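Side-chain contacts in methanogen homoaconitase large subunit (Methanocaldococcus jannaschii, PDB 4KP2), which forms, with a small subunit, a hydro-lyase that interconverts homocitrate and homoisocitrate through cis-homoaconitate in 2-oxosuberate biosynthesis, using a [4Fe-4S] cluster: residues 273-277 and 278-282; 298-301 and 302-305; 392-395 and 396-400. All coordinates share one frame; numbering follows the deposited sequence.

Interaction 1 (273-277 and 278-282); sequences VNRDE and ANYYK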
ATOM      1  N   VAL A 273     -31.329 -28.939   7.319  1.00 70.79           N
ATOM      2  CA  VAL A 273     -32.187 -28.679   8.470  1.00 72.94           C
ATOM      3  C   VAL A 273     -33.652 -28.551   8.062  1.00 78.35           C
ATOM      4  O   VAL A 273     -33.990 -27.787   7.158  1.00 80.17           O
ATOM      5  CB  VAL A 273     -31.765 -27.389   9.202  1.00 71.19           C
ATOM      6  CG1 VAL A 273     -32.786 -27.015  10.267  1.00 70.80           C
ATOM      7  CG2 VAL A 273     -30.383 -27.553   9.809  1.00 70.13           C
ATOM      8  N   ASN A 274     -34.516 -29.304   8.735  1.00 78.30           N
ATOM      9  CA  ASN A 274     -35.950 -29.234   8.493  1.00 82.01           C
ATOM     10  C   ASN A 274     -36.621 -28.253   9.450  1.00 85.64           C
ATOM     11  O   ASN A 274     -36.297 -28.206  10.639  1.00 81.48           O
ATOM     12  CB  ASN A 274     -36.574 -30.624   8.634  1.00 76.77           C
ATOM     13  CG  ASN A 274     -37.954 -30.723   8.001  1.00 82.58           C
ATOM     14  OD1 ASN A 274     -38.702 -29.746   7.939  1.00 77.02           O
ATOM     15  ND2 ASN A 274     -38.300 -31.918   7.534  1.00 77.59           N
ATOM     16  N   ARG A 275     -37.555 -27.466   8.929  1.00 84.53           N
ATOM     17  CA  ARG A 275     -38.315 -26.545   9.766  1.00 86.07           C
ATOM     18  C   ARG A 275     -39.184 -27.267  10.814  1.00 86.32           C
ATOM     19  O   ARG A 275     -39.709 -28.353  10.567  1.00 81.39           O
ATOM     20  CB  ARG A 275     -39.147 -25.599   8.890  1.00 82.44           C
ATOM     21  CG  ARG A 275     -38.292 -24.693   8.014  1.00 80.42           C
ATOM     22  CD  ARG A 275     -37.397 -23.824   8.893  1.00 79.78           C
ATOM     23  NE  ARG A 275     -38.179 -22.893   9.715  1.00 78.23           N
ATOM     24  CZ  ARG A 275     -37.648 -22.027  10.577  1.00 73.80           C
ATOM     25  NH1 ARG A 275     -38.423 -21.218  11.293  1.00 74.10           N
ATOM     26  NH2 ARG A 275     -36.335 -21.982  10.737  1.00 68.98           N
ATOM     27  N   ASP A 276     -39.299 -26.651  11.990  1.00 90.04           N
ATOM     28  CA  ASP A 276     -40.090 -27.161  13.116  1.00 88.50           C
ATOM     29  C   ASP A 276     -39.564 -28.446  13.741  1.00 89.93           C
ATOM     30  O   ASP A 276     -39.979 -28.817  14.849  1.00 87.75           O
ATOM     31  CB  ASP A 276     -41.557 -27.329  12.726  1.00 94.04           C
ATOM     32  CG  ASP A 276     -42.242 -26.003  12.458  1.00 92.04           C
ATOM     33  OD1 ASP A 276     -41.930 -25.019  13.168  1.00 80.76           O
ATOM     34  OD2 ASP A 276     -43.089 -25.947  11.537  1.00 92.92           O
ATOM     35  N   GLU A 277     -38.679 -29.129  13.021  1.00 87.60           N
ATOM     36  CA  GLU A 277     -37.939 -30.244  13.585  1.00 85.65           C
ATOM     37  C   GLU A 277     -36.678 -29.688  14.242  1.00 90.52           C
ATOM     38  O   GLU A 277     -35.891 -30.425  14.835  1.00 86.72           O
ATOM     39  CB  GLU A 277     -37.585 -31.275  12.511  1.00 82.64           C
ATOM     40  CG  GLU A 277     -38.662 -32.313  12.224  1.00 86.52           C
ATOM     41  CD  GLU A 277     -38.320 -33.175  11.022  1.00 87.16           C
ATOM     42  OE1 GLU A 277     -37.135 -33.206  10.633  1.00 79.55           O
ATOM     43  OE2 GLU A 277     -39.235 -33.813  10.460  1.00 81.93           O
ATOM     44  N   ALA A 278     -36.498 -28.376  14.129  1.00 84.04           N
ATOM     45  CA  ALA A 278     -35.426 -27.682  14.824  1.00 72.97           C
ATOM     46  C   ALA A 278     -35.990 -26.578  15.703  1.00 76.99           C
ATOM     47  O   ALA A 278     -36.507 -25.584  15.201  1.00 74.72           O
ATOM     48  CB  ALA A 278     -34.416 -27.117  13.833  1.00 66.49           C
ATOM     49  N   ASN A 279     -35.874 -26.757  17.015  1.00 78.64           N
ATOM     50  CA  ASN A 279     -36.333 -25.759  17.978  1.00 75.94           C
ATOM     51  C   ASN A 279     -35.256 -24.735  18.327  1.00 69.27           C
ATOM     52  O   ASN A 279     -34.243 -25.064  18.953  1.00 71.53           O
ATOM     53  CB  ASN A 279     -36.851 -26.436  19.251  1.00 75.67           C
ATOM     54  CG  ASN A 279     -37.536 -25.464  20.191  1.00 78.20           C
ATOM     55  OD1 ASN A 279     -37.995 -24.400  19.778  1.00 75.03           O
ATOM     56  ND2 ASN A 279     -37.608 -25.830  21.466  1.00 83.19           N
ATOM     57  N   TYR A 280     -35.487 -23.492  17.922  1.00 59.76           N
ATOM     58  CA  TYR A 280     -34.526 -22.424  18.144  1.00 61.93           C
ATOM     59  C   TYR A 280     -34.862 -21.651  19.413  1.00 60.32           C
ATOM     60  O   TYR A 280     -35.995 -21.694  19.896  1.00 67.14           O
ATOM     61  CB  TYR A 280     -34.517 -21.476  16.944  1.00 54.13           C
ATOM     62  CG  TYR A 280     -34.310 -22.167  15.614  1.00 52.65           C
ATOM     63  CD1 TYR A 280     -33.034 -22.477  15.157  1.00 53.35           C
ATOM     64  CD2 TYR A 280     -35.390 -22.509  14.812  1.00 51.21           C
ATOM     65  CE1 TYR A 280     -32.842 -23.108  13.941  1.00 47.47           C
ATOM     66  CE2 TYR A 280     -35.207 -23.141  13.596  1.00 49.66           C
ATOM     67  CZ  TYR A 280     -33.932 -23.437  13.165  1.00 52.89           C
ATOM     68  OH  TYR A 280     -33.744 -24.066  11.956  1.00 63.46           O
ATOM     69  N   TYR A 281     -33.868 -20.953  19.953  1.00 52.46           N
ATOM     70  CA  TYR A 281     -34.084 -20.092  21.106  1.00 58.48           C
ATOM     71  C   TYR A 281     -35.047 -18.978  20.721  1.00 56.53           C
ATOM     72  O   TYR A 281     -35.924 -18.599  21.501  1.00 63.49           O
ATOM     73  CB  TYR A 281     -32.757 -19.503  21.585  1.00 54.87           C
ATOM     74  CG  TYR A 281     -32.886 -18.595  22.789  1.00 53.70           C
ATOM     75  CD1 TYR A 281     -32.955 -19.120  24.072  1.00 56.12           C
ATOM     76  CD2 TYR A 281     -32.933 -17.214  22.642  1.00 56.38           C
ATOM     77  CE1 TYR A 281     -33.071 -18.296  25.174  1.00 56.44           C
ATOM     78  CE2 TYR A 281     -33.050 -16.383  23.738  1.00 57.49           C
ATOM     79  CZ  TYR A 281     -33.118 -16.928  25.001  1.00 59.25           C
ATOM     80  OH  TYR A 281     -33.233 -16.102  26.095  1.00 59.77           O
ATOM     81  N   LYS A 282     -34.874 -18.460  19.510  1.00 51.59           N
ATOM     82  CA  LYS A 282     -35.787 -17.464  18.967  1.00 55.63           C
ATOM     83  C   LYS A 282     -35.666 -17.438  17.450  1.00 55.75           C
ATOM     84  O   LYS A 282     -34.620 -17.772  16.897  1.00 56.74           O
ATOM     85  CB  LYS A 282     -35.503 -16.075  19.544  1.00 61.68           C
ATOM     86  CG  LYS A 282     -36.637 -15.087  19.321  1.00 66.36           C
ATOM     87  CD  LYS A 282     -37.896 -15.549  20.038  1.00 64.22           C
ATOM     88  CE  LYS A 282     -39.142 -14.888  19.477  1.00 66.84           C
ATOM     89  NZ  LYS A 282     -39.427 -15.340  18.085  1.00 72.90           N
TER

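Interaction 2 (298-301 and 302-305); sequences PHHP and DNVK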
ATOM      1  N   PRO A 298     -21.779   6.127  13.628  1.00 57.07           N
ATOM      2  CA  PRO A 298     -20.967   6.013  14.847  1.00 58.45           C
ATOM      3  C   PRO A 298     -21.815   5.880  16.111  1.00 57.55           C
ATOM      4  O   PRO A 298     -22.909   6.442  16.165  1.00 65.56           O
ATOM      5  CB  PRO A 298     -20.207   7.341  14.874  1.00 57.67           C
ATOM      6  CG  PRO A 298     -20.072   7.712  13.453  1.00 50.04           C
ATOM      7  CD  PRO A 298     -21.328   7.243  12.778  1.00 55.34           C
ATOM      8  N   HIS A 299     -21.319   5.153  17.110  1.00 57.53           N
ATOM      9  CA  HIS A 299     -20.016   4.496  17.036  1.00 55.17           C
ATOM     10  C   HIS A 299     -20.142   2.988  17.213  1.00 57.31           C
ATOM     11  O   HIS A 299     -19.274   2.353  17.810  1.00 53.45           O
ATOM     12  CB  HIS A 299     -19.072   5.054  18.103  1.00 56.79           C
ATOM     13  CG  HIS A 299     -18.781   6.514  17.952  1.00 56.22           C
ATOM     14  ND1 HIS A 299     -17.710   6.988  17.226  1.00 58.14           N
ATOM     15  CD2 HIS A 299     -19.418   7.605  18.439  1.00 52.09           C
ATOM     16  CE1 HIS A 299     -17.701   8.309  17.269  1.00 59.90           C
ATOM     17  NE2 HIS A 299     -18.727   8.708  17.999  1.00 53.43           N
ATOM     18  N   HIS A 300     -21.227   2.419  16.700  1.00 53.19           N
ATOM     19  CA  HIS A 300     -21.469   0.988  16.844  1.00 50.73           C
ATOM     20  C   HIS A 300     -22.129   0.408  15.597  1.00 55.98           C
ATOM     21  O   HIS A 300     -22.896   1.093  14.921  1.00 57.03           O
ATOM     22  CB  HIS A 300     -22.335   0.714  18.074  1.00 50.19           C
ATOM     23  CG  HIS A 300     -21.717   1.160  19.364  1.00 56.15           C
ATOM     24  ND1 HIS A 300     -21.872   2.435  19.859  1.00 58.11           N
ATOM     25  CD2 HIS A 300     -20.942   0.500  20.255  1.00 52.21           C
ATOM     26  CE1 HIS A 300     -21.219   2.543  21.004  1.00 54.91           C
ATOM     27  NE2 HIS A 300     -20.647   1.382  21.266  1.00 55.69           N
ATOM     28  N   PRO A 301     -21.828  -0.865  15.291  1.00 53.95           N
ATOM     29  CA  PRO A 301     -22.401  -1.549  14.126  1.00 45.49           C
ATOM     30  C   PRO A 301     -23.915  -1.720  14.224  1.00 55.31           C
ATOM     31  O   PRO A 301     -24.553  -2.010  13.213  1.00 51.36           O
ATOM     32  CB  PRO A 301     -21.722  -2.923  14.157  1.00 43.21           C
ATOM     33  CG  PRO A 301     -20.471  -2.715  14.932  1.00 51.85           C
ATOM     34  CD  PRO A 301     -20.819  -1.695  15.970  1.00 54.78           C
ATOM     35  N   ASP A 302     -24.481  -1.549  15.416  1.00 59.15           N
ATOM     36  CA  ASP A 302     -25.924  -1.699  15.586  1.00 60.29           C
ATOM     37  C   ASP A 302     -26.678  -0.371  15.462  1.00 65.38           C
ATOM     38  O   ASP A 302     -27.714  -0.171  16.098  1.00 67.99           O
ATOM     39  CB  ASP A 302     -26.266  -2.414  16.899  1.00 62.57           C
ATOM     40  CG  ASP A 302     -26.064  -1.538  18.116  1.00 73.75           C
ATOM     41  OD1 ASP A 302     -25.149  -0.688  18.097  1.00 68.93           O
ATOM     42  OD2 ASP A 302     -26.825  -1.698  19.096  1.00 77.40           O
ATOM     43  N   ASN A 303     -26.164   0.524  14.622  1.00 61.78           N
ATOM     44  CA  ASN A 303     -26.789   1.827  14.415  1.00 60.44           C
ATOM     45  C   ASN A 303     -26.884   2.258  12.953  1.00 60.21           C
ATOM     46  O   ASN A 303     -26.122   3.115  12.511  1.00 61.93           O
ATOM     47  CB  ASN A 303     -26.041   2.905  15.202  1.00 61.42           C
ATOM     48  CG  ASN A 303     -26.321   2.850  16.690  1.00 68.21           C
ATOM     49  OD1 ASN A 303     -27.410   2.466  17.114  1.00 78.33           O
ATOM     50  ND2 ASN A 303     -25.339   3.244  17.492  1.00 62.27           N
ATOM     51  N   VAL A 304     -27.814   1.678  12.200  1.00 53.79           N
ATOM     52  CA  VAL A 304     -28.067   2.167  10.846  1.00 63.74           C
ATOM     53  C   VAL A 304     -29.442   2.805  10.672  1.00 66.48           C
ATOM     54  O   VAL A 304     -30.475   2.187  10.934  1.00 66.17           O
ATOM     55  CB  VAL A 304     -27.871   1.089   9.754  1.00 70.38           C
ATOM     56  CG1 VAL A 304     -28.576  -0.175  10.112  1.00 62.49           C
ATOM     57  CG2 VAL A 304     -28.425   1.583   8.449  1.00 67.48           C
ATOM     58  N   LYS A 305     -29.435   4.059  10.238  1.00 65.99           N
ATOM     59  CA  LYS A 305     -30.637   4.707   9.745  1.00 62.59           C
ATOM     60  C   LYS A 305     -30.618   4.509   8.238  1.00 58.57           C
ATOM     61  O   LYS A 305     -29.542   4.409   7.647  1.00 65.89           O
ATOM     62  CB  LYS A 305     -30.606   6.200  10.061  1.00 67.24           C
ATOM     63  CG  LYS A 305     -29.517   6.620  11.034  1.00 53.28           C
ATOM     64  CD  LYS A 305     -30.030   6.657  12.461  1.00 52.68           C
ATOM     65  CE  LYS A 305     -28.989   7.250  13.394  1.00 57.18           C
ATOM     66  NZ  LYS A 305     -28.544   8.595  12.931  1.00 38.45           N
TER

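Interaction 3 (392-395 and 396-400); sequences GVLA and EGEIC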
ATOM      1  N   GLY A 392      -4.579   3.656   6.756  1.00 65.62           N
ATOM      2  CA  GLY A 392      -5.227   4.922   6.466  1.00 53.87           C
ATOM      3  C   GLY A 392      -5.787   5.556   7.724  1.00 58.46           C
ATOM      4  O   GLY A 392      -7.001   5.688   7.879  1.00 65.50           O
ATOM      5  N   VAL A 393      -4.892   5.948   8.625  1.00 58.55           N
ATOM      6  CA  VAL A 393      -5.273   6.478   9.931  1.00 58.10           C
ATOM      7  C   VAL A 393      -6.015   7.812   9.835  1.00 58.42           C
ATOM      8  O   VAL A 393      -5.628   8.699   9.074  1.00 54.29           O
ATOM      9  CB  VAL A 393      -4.035   6.629  10.842  1.00 53.14           C
ATOM     10  CG1 VAL A 393      -4.416   7.239  12.181  1.00 60.16           C
ATOM     11  CG2 VAL A 393      -3.367   5.280  11.041  1.00 50.86           C
ATOM     12  N   LEU A 394      -7.088   7.939  10.611  1.00 59.74           N
ATOM     13  CA  LEU A 394      -7.889   9.157  10.639  1.00 60.45           C
ATOM     14  C   LEU A 394      -7.354  10.168  11.644  1.00 64.58           C
ATOM     15  O   LEU A 394      -6.743   9.801  12.646  1.00 65.15           O
ATOM     16  CB  LEU A 394      -9.340   8.830  10.986  1.00 52.05           C
ATOM     17  CG  LEU A 394     -10.092   7.899  10.040  1.00 50.80           C
ATOM     18  CD1 LEU A 394     -11.494   7.657  10.570  1.00 56.61           C
ATOM     19  CD2 LEU A 394     -10.136   8.495   8.646  1.00 55.18           C
ATOM     20  N   ALA A 395      -7.596  11.446  11.370  1.00 64.51           N
ATOM     21  CA  ALA A 395      -7.221  12.511  12.288  1.00 61.37           C
ATOM     22  C   ALA A 395      -8.436  12.942  13.100  1.00 65.75           C
ATOM     23  O   ALA A 395      -9.520  12.375  12.960  1.00 62.79           O
ATOM     24  CB  ALA A 395      -6.645  13.692  11.527  1.00 57.40           C
ATOM     25  N   GLU A 396      -8.251  13.950  13.944  1.00 66.13           N
ATOM     26  CA  GLU A 396      -9.327  14.430  14.802  1.00 67.04           C
ATOM     27  C   GLU A 396     -10.408  15.149  14.004  1.00 61.95           C
ATOM     28  O   GLU A 396     -10.131  16.113  13.290  1.00 63.86           O
ATOM     29  CB  GLU A 396      -8.776  15.354  15.890  1.00 70.31           C
ATOM     30  CG  GLU A 396      -9.825  15.812  16.886  1.00 69.52           C
ATOM     31  CD  GLU A 396      -9.236  16.619  18.023  1.00 76.18           C
ATOM     32  OE1 GLU A 396      -8.031  16.940  17.964  1.00 74.40           O
ATOM     33  OE2 GLU A 396      -9.980  16.929  18.976  1.00 81.03           O
ATOM     34  N   GLY A 397     -11.643  14.673  14.132  1.00 63.39           N
ATOM     35  CA  GLY A 397     -12.771  15.273  13.444  1.00 57.82           C
ATOM     36  C   GLY A 397     -12.919  14.774  12.021  1.00 58.81           C
ATOM     37  O   GLY A 397     -13.764  15.256  11.268  1.00 59.33           O
ATOM     38  N   GLU A 398     -12.094  13.800  11.652  1.00 56.59           N
ATOM     39  CA  GLU A 398     -12.110  13.257  10.301  1.00 55.64           C
ATOM     40  C   GLU A 398     -13.077  12.081  10.193  1.00 55.91           C
ATOM     41  O   GLU A 398     -13.110  11.209  11.064  1.00 56.74           O
ATOM     42  CB  GLU A 398     -10.699  12.840   9.884  1.00 61.40           C
ATOM     43  CG  GLU A 398     -10.558  12.503   8.413  1.00 63.64           C
ATOM     44  CD  GLU A 398      -9.118  12.550   7.946  1.00 72.42           C
ATOM     45  OE1 GLU A 398      -8.224  12.761   8.791  1.00 66.73           O
ATOM     46  OE2 GLU A 398      -8.882  12.384   6.731  1.00 73.55           O
ATOM     47  N   ILE A 399     -13.862  12.062   9.120  1.00 51.93           N
ATOM     48  CA  ILE A 399     -14.889  11.044   8.933  1.00 59.06           C
ATOM     49  C   ILE A 399     -14.533  10.073   7.809  1.00 55.66           C
ATOM     50  O   ILE A 399     -14.105  10.486   6.731  1.00 53.22           O
ATOM     51  CB  ILE A 399     -16.260  11.689   8.635  1.00 54.88           C
ATOM     52  CG1 ILE A 399     -16.704  12.562   9.808  1.00 53.90           C
ATOM     53  CG2 ILE A 399     -17.307  10.627   8.345  1.00 53.77           C
ATOM     54  CD1 ILE A 399     -18.080  13.162   9.634  1.00 45.17           C
ATOM     55  N   CYS A 400     -14.711   8.781   8.069  1.00 52.78           N
ATOM     56  CA  CYS A 400     -14.429   7.753   7.075  1.00 51.97           C
ATOM     57  C   CYS A 400     -15.629   6.849   6.809  1.00 55.57           C
ATOM     58  O   CYS A 400     -16.284   6.378   7.736  1.00 55.34           O
ATOM     59  CB  CYS A 400     -13.232   6.904   7.505  1.00 53.41           C
ATOM     60  SG  CYS A 400     -12.923   5.467   6.451  1.00 49.78           S
TER

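Interaction 1 (273-277 and 278-282)
The backbone loops round at 274-277 and leaves as 278-282 at roughly a right angle to 273-277, which brings Ala278 and Tyr280 beside Val273 and Arg275. A turn runs from Asn274 to Glu277, where Glu277 N makes a weak hydrogen bond to Asn274 O of 3.5 Å; Arg275 and Asp276 have backbone angles close to those of a type II beta turn, and Asp276 takes the positive phi, 67°. Val273 meets the second half of the loop through one branch: CG1, swung anti to its own N (chi1 172°), packs at 3.9 Å from Ala278 CB and also lies 3.5 Å from Tyr280 OH, the side chains of Val273 and Tyr280 arriving from opposite directions. A methyl group suits position 278, since the residue is buried just after the turn, beside Val273, and Ala278 C lies 4.1 Å above one face of the Tyr280 ring, offset toward the rim. This loop links helix 260-267 to strand 282-286 of the mixed sheet, and Tyr280 also touches Thr175 and Arg177 of strand 167-180. Arg275 begins by pointing away, but bends at chi2 and chi3 until NH2 comes to 3.3 Å from Tyr280 CE2. Guanidinium and ring planes are 19° apart, although the approach is oblique. The long, flexible arginine can thus touch the aromatic ring while its NH1 forms a salt bridge with Glu283, just beyond the loop. Tyrosine likewise serves two ends, its ring touched by Ala278 and Arg275 and its hydroxyl hydrogen-bonded to Glu211 OE2.

Interaction 2 (298-301 and 302-305)
His300 meets Asp302 and Asn303 across a tight reversal of the chain, and the approach to it begins at Pro298. A cis peptide bond joins Pro298 to His299, an uncommon geometry for a bond whose second residue is not proline, and Pro298 CB comes to rest 3.4 Å above the centre of the His299 imidazole. Pro298 also packs on Tyr418 and Tyr420 of strand 418-421, while His299 touches Lys409. Next comes His300, whose CB lies 3.1 Å from Asp302 OD1. The two side chains run side by side in the same direction, yet their flat groups stand almost perpendicular, the ring and carboxylate planes 82° apart. The imidazole nitrogen stays clear of the carboxylate, His300 ND1 being 4.9 Å from Asp302 OD1. That oxygen instead forms a salt bridge with Arg202 NH2, and Arg202 also touches the His300 side chain. His300 to Asn303 make a type I beta turn, the reversal of a beta hairpin whose antiparallel strands are 294-296 and 304-306. The closing hydrogen bond is weak: Asn303 N reaches His300 O at 3.3 Å with an angle of 123° at the hydrogen, and the same carbonyl accepts a bond from Asn407 ND2. Asn303 CB adds a contact at 3.6 Å from His300 O. Pro301 occupies the second turn position, where its ring-restricted phi of about -64° suits a type I turn; its O accepts a hydrogen bond from Lys198 NZ, and its ring is packed on Glu234 and Phe408. Asp302 follows in the third position, its CG lying between the backbone N and the carbonyl carbon, a torsion that brings OD1 beside His300 CB.

Interaction 3 (392-395 and 396-400)
A type II beta turn from Ala395 to Glu398 delivers the chain into strand 399-402 of a parallel sheet. Its backbone bond runs from Glu398 N to Ala395 O at 3.2 Å. Gly397, in the third position, adopts the positive phi that favours glycine. Glu398 then reaches back over the turn: with CG anti to its own N (chi1 -169°) and the chain extended beyond it, OE1 takes the N-H of Ala395 at 3.0 Å and 153°. The donor approaches from above the carboxylate plane. One side chain thus satisfies a buried peptide N-H, and an alanine here would probably leave the Ala395 N-H without that acceptor. The small Ala395 leaves room for this return, its CB 3.3 Å from Glu398 OE1. Leu394 supplies the apolar half: both methyls bear on Cys400 CB, CD1 at 3.6 Å and CD2 at 3.7 Å, while CD2 also lies 4.0 Å from Glu398 CG. Glu398 OE2 makes a long, weak ion pair with Lys348. Glu396 N bonds Glu94 OE2 of the second subunit, and Glu396 OE2 bonds Asn416 ND2. Cys400 lies about 10 Å, side chain to side chain, from Cys386, a predicted cluster ligand, and strand 399-402 runs between strands 317-320 and 418-421, with Leu394 and Cys400 both packed on Gln317.

The three contacts come in series along the chain. Interaction 3 is the most buried and touches the second subunit; interaction 2 is a surface contact, and interaction 1 is partly buried on a peripheral loop. Interactions 1 and 3 fall on opposite sides of the chain's centre, about 32 Å apart at their nearest atoms, whereas interactions 2 and 3 approach within about 6 Å and share strand 418-421 as a neighbour. The chemistry follows place: in 392-400 a carboxylate satisfies a backbone N-H inside the fold, in 298-305 an outside arginine takes the carboxylate, and in 273-282 apolar and aromatic contacts do the joining, with charges paired elsewhere.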